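Local coordinates for protein SAP-like pentraxin (Limulus polyphemus, PDB 3FLP) that binds calcium ions and, as an invertebrate lectin of the pentraxin family, probably sugar-bearing ligands, and assembles into doubly stacked heptameric rings, at the interface of chains A and B and the interface of chains A and C. Numbering follows the deposited sequence. Chains: chain A/B/C, SAP-like pentraxin.

Contact 1: the interface of chains A and B. Residues chain A 2-4, 7, 211; chain B 2-4, 198.
B:Ile4 reaches across to A:Val2, A:Val7 and A:Ile211 in what is probably the contact between the stacked rings of this pentraxin, and shows how a lectin-like fold can be joined to its copy largely through a few hydrophobic N-terminal residues. The delta-methyl CD1 of B:Ile4 makes the contact. It lies 3.5 Å from CG2 of A:Val7, which the isoleucine crosses at a slant. It meets CD1 of A:Ile211 tip to tip at 3.8 Å, and CG1 of A:Val2 lies 3.9 Å from the same methyl. Three methyl groups of chain A thus form a socket for one methyl of chain B. The isoleucine is extended to its end, with CD1 anti to CA (chi2 177°), which carries the methyl out to meet those three groups. Nearer its backbone, CB of B:Ile4 rests 3.7 Å from the carbonyl O of A:Val2.

The two-fold counterpart of this last contact sets CB of A:Ile4 against the carbonyl O of B:Val2, and the other contacts have their twins as well. CD1 of A:Ile4 touches CG1 of B:Val2 at 3.8 Å. Beside the socket, B:Glu198 and A:Val2 run alongside each other, pointing opposite ways. The carboxylate carbon CD of the glutamate is 3.9 Å from CG2 of the valine, but the nearer approach of its oxygen OE2 is doubtful.

The socket residues also hold one another within chain A. CG1 of A:Val2 packs 3.6 Å from CD1 of A:Ile211, which ends strand 207-211. The isoleucine bends at its second torsion (chi2 -66°), which brings CD1 round toward the valine. A:Val7 opens strand 7-11 directly after the 3-10 helix 4-6 that carries A:Ile4. Between the two isoleucines, A:Asp3 and B:Asp3, each burying little surface against the partner chain, form an antiparallel beta bridge that aligns the segments about the two-fold.

Contact 2: the interface of chains A and C. Residues chain A 8, 41, 97-99; chain C 33, 171-172.
C:Glu171 extends from chain C toward A:Trp99, A:Lys41 and A:Lys8, a polar contact that probably joins neighbours within the heptameric pentraxin ring. Its CB stays 4.2 Å from NZ of A:Lys41, and CG comes closer to that NZ, at 3.7 Å. The carboxylate carbon CD comes to the indole edge, in the ring plane, with the carboxylate turned 50° from it. OE1 accepts a bond of 2.7 Å from NE1 of A:Trp99, on its syn side and nearly straight (160° at H). The same OE1 forms a salt bridge of 3.1 Å with NZ of A:Lys41, weak as a hydrogen bond. OE2 faces NZ of A:Lys8 at 3.4 Å, a weak link that water 1 reinforces. The two lysines should favour the charged carboxylate.

A:Lys41 lays its CE over one face of the indole and bends at chi3 (-64°), sending NZ to OE1 of C:Gln33 at 3.0 Å, in the carbonyl plane. The amide NE2 of C:Gln33 donates to the carbonyl O of A:Gly97 at 2.8 Å, while NE2 of A:Gln98 bonds O of C:Ala172 at 3.2 Å. Water 2 joins A:Lys41, A:Gly97 and the N of C:Ala172.

Chain A offers strands 7-11 and 33-42 and the loop before strand 100-107; chain C offers the start of its own strand 33-42 and the loop between strand 161-169 and helix 175-182.

Contact 1: the interface of chains A and B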
# COMPACT_ATOMS: atom_id res chain seq x y z
N VAL A 2 17.17 7.76 -19.52
CA VAL A 2 17.24 9.03 -20.24
C VAL A 2 15.93 9.33 -20.96
O VAL A 2 15.44 8.52 -21.75
CB VAL A 2 18.38 9.01 -21.27
CG1 VAL A 2 18.56 10.38 -21.88
CG2 VAL A 2 19.66 8.56 -20.60
N ASP A 3 15.37 10.50 -20.69
CA ASP A 3 14.11 10.92 -21.31
C ASP A 3 14.35 11.50 -22.71
O ASP A 3 15.33 12.21 -22.94
CB ASP A 3 13.46 12.00 -20.43
CG ASP A 3 11.98 12.19 -20.73
OD1 ASP A 3 11.15 11.51 -20.09
OD2 ASP A 3 11.66 13.01 -21.61
N ILE A 4 13.44 11.21 -23.63
CA ILE A 4 13.55 11.69 -25.00
C ILE A 4 13.57 13.22 -25.09
O ILE A 4 14.09 13.79 -26.05
CB ILE A 4 12.41 11.14 -25.86
CG1 ILE A 4 12.93 10.82 -27.25
CG2 ILE A 4 11.25 12.15 -25.93
CD1 ILE A 4 11.95 10.03 -28.09
N VAL A 7 17.12 14.81 -25.35
CA VAL A 7 17.98 14.58 -26.52
C VAL A 7 18.35 15.97 -27.02
O VAL A 7 17.52 16.89 -26.98
CB VAL A 7 17.24 13.80 -27.64
CG1 VAL A 7 18.01 13.90 -28.97
CG2 VAL A 7 17.08 12.35 -27.23
N ILE A 211 23.04 14.11 -25.85
CA ILE A 211 22.17 14.29 -24.69
C ILE A 211 22.43 15.62 -23.99
O ILE A 211 23.58 16.01 -23.78
CB ILE A 211 22.37 13.14 -23.67
CG1 ILE A 211 21.94 11.81 -24.29
CG2 ILE A 211 21.57 13.42 -22.39
CD1 ILE A 211 20.44 11.72 -24.60
N VAL B 2 7.18 8.43 -24.70
CA VAL B 2 8.03 7.77 -25.69
C VAL B 2 9.44 7.55 -25.14
O VAL B 2 10.09 8.50 -24.68
CB VAL B 2 8.13 8.61 -26.98
CG1 VAL B 2 8.90 7.83 -28.04
CG2 VAL B 2 6.74 8.95 -27.49
N ASP B 3 9.90 6.31 -25.20
CA ASP B 3 11.23 5.99 -24.70
C ASP B 3 12.30 6.27 -25.76
O ASP B 3 12.09 6.06 -26.95
CB ASP B 3 11.30 4.52 -24.27
CG ASP B 3 12.60 4.19 -23.58
OD1 ASP B 3 12.74 4.47 -22.37
OD2 ASP B 3 13.50 3.66 -24.27
N ILE B 4 13.45 6.74 -25.31
CA ILE B 4 14.55 7.07 -26.19
C ILE B 4 15.05 5.88 -27.02
O ILE B 4 15.63 6.05 -28.09
CB ILE B 4 15.71 7.66 -25.36
CG1 ILE B 4 16.51 8.64 -26.22
CG2 ILE B 4 16.60 6.54 -24.81
CD1 ILE B 4 17.63 9.32 -25.46
N GLU B 198 22.55 7.36 -26.46
CA GLU B 198 23.30 7.76 -25.27
C GLU B 198 24.76 7.98 -25.64
O GLU B 198 25.56 8.44 -24.84
CB GLU B 198 23.18 6.70 -24.16
CG GLU B 198 21.72 6.37 -23.78
CD GLU B 198 21.59 5.69 -22.43
OE1 GLU B 198 22.29 4.69 -22.15
OE2 GLU B 198 20.75 6.14 -21.63

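Contact 2: the interface of chains A and C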
# COMPACT_ATOMS: atom_id res chain seq x y z
N LYS A 8 19.58 16.16 -27.47
CA LYS A 8 19.98 17.46 -27.96
C LYS A 8 20.63 17.36 -29.34
O LYS A 8 21.10 16.29 -29.75
CB LYS A 8 20.95 18.13 -26.98
CG LYS A 8 22.38 17.61 -27.07
CD LYS A 8 23.32 18.36 -26.13
CE LYS A 8 24.72 17.73 -26.17
NZ LYS A 8 25.66 18.42 -25.25
N LYS A 41 22.01 26.44 -25.89
CA LYS A 41 23.35 26.72 -25.40
C LYS A 41 24.02 27.40 -26.59
O LYS A 41 24.47 26.74 -27.52
CB LYS A 41 24.09 25.43 -25.05
CG LYS A 41 25.55 25.65 -24.67
CD LYS A 41 26.33 24.36 -24.59
CE LYS A 41 25.80 23.46 -23.48
NZ LYS A 41 26.68 22.27 -23.31
N GLY A 97 28.10 28.95 -24.09
CA GLY A 97 28.43 27.62 -23.62
C GLY A 97 27.56 27.15 -22.47
O GLY A 97 27.65 25.99 -22.07
N GLN A 98 26.72 28.03 -21.93
CA GLN A 98 25.80 27.67 -20.84
C GLN A 98 24.37 27.52 -21.37
O GLN A 98 24.02 28.10 -22.40
CB GLN A 98 25.81 28.73 -19.73
CG GLN A 98 27.11 28.75 -18.93
CD GLN A 98 27.45 27.39 -18.36
OE1 GLN A 98 26.75 26.88 -17.48
NE2 GLN A 98 28.51 26.79 -18.87
N TRP A 99 23.57 26.73 -20.67
CA TRP A 99 22.18 26.48 -21.05
C TRP A 99 21.21 27.54 -20.55
O TRP A 99 21.37 28.07 -19.45
CB TRP A 99 21.71 25.13 -20.52
CG TRP A 99 22.26 23.92 -21.20
CD1 TRP A 99 23.24 23.07 -20.73
CD2 TRP A 99 21.83 23.38 -22.46
NE1 TRP A 99 23.42 22.03 -21.62
CE2 TRP A 99 22.57 22.19 -22.68
CE3 TRP A 99 20.88 23.77 -23.42
CZ2 TRP A 99 22.40 21.40 -23.83
CZ3 TRP A 99 20.71 22.99 -24.56
CH2 TRP A 99 21.46 21.81 -24.75
N GLN C 33 34.04 21.45 -24.03
CA GLN C 33 33.85 21.71 -22.61
C GLN C 33 34.10 20.42 -21.83
O GLN C 33 33.93 19.32 -22.36
CB GLN C 33 32.41 22.16 -22.33
CG GLN C 33 31.95 23.38 -23.11
CD GLN C 33 30.49 23.70 -22.83
OE1 GLN C 33 29.60 22.90 -23.12
NE2 GLN C 33 30.24 24.87 -22.27
N GLU C 171 30.38 18.77 -20.78
CA GLU C 171 29.62 20.01 -20.65
C GLU C 171 30.21 20.77 -19.47
O GLU C 171 30.94 20.20 -18.68
CB GLU C 171 28.14 19.71 -20.37
CG GLU C 171 27.41 19.05 -21.53
CD GLU C 171 25.91 19.31 -21.48
OE1 GLU C 171 25.53 20.43 -21.10
OE2 GLU C 171 25.12 18.40 -21.84
N ALA C 172 29.90 22.06 -19.37
CA ALA C 172 30.40 22.87 -18.27
C ALA C 172 29.27 23.03 -17.24
O ALA C 172 28.45 23.94 -17.33
CB ALA C 172 30.86 24.23 -18.76
O HOH W 1 26.91 16.33 -23.59
O HOH W 2 27.54 23.45 -20.49

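The C-alpha centres of contact 1 and contact 2 lie about 18 Å apart. In chain A they meet on strand 7-11, whose first residue, A:Val7, serves contact 1 and whose next, A:Lys8, serves contact 2. Contact 1 is two-fold and joins like surfaces, as expected between stacked rings, whereas contact 2 joins unlike surfaces, as expected between neighbours within a ring. Each subunit would then be able to bond around the ring on both flanks and pair across to the other ring. The shared strand may couple the two, in keeping with the doubly stacked heptamer of fourteen chains.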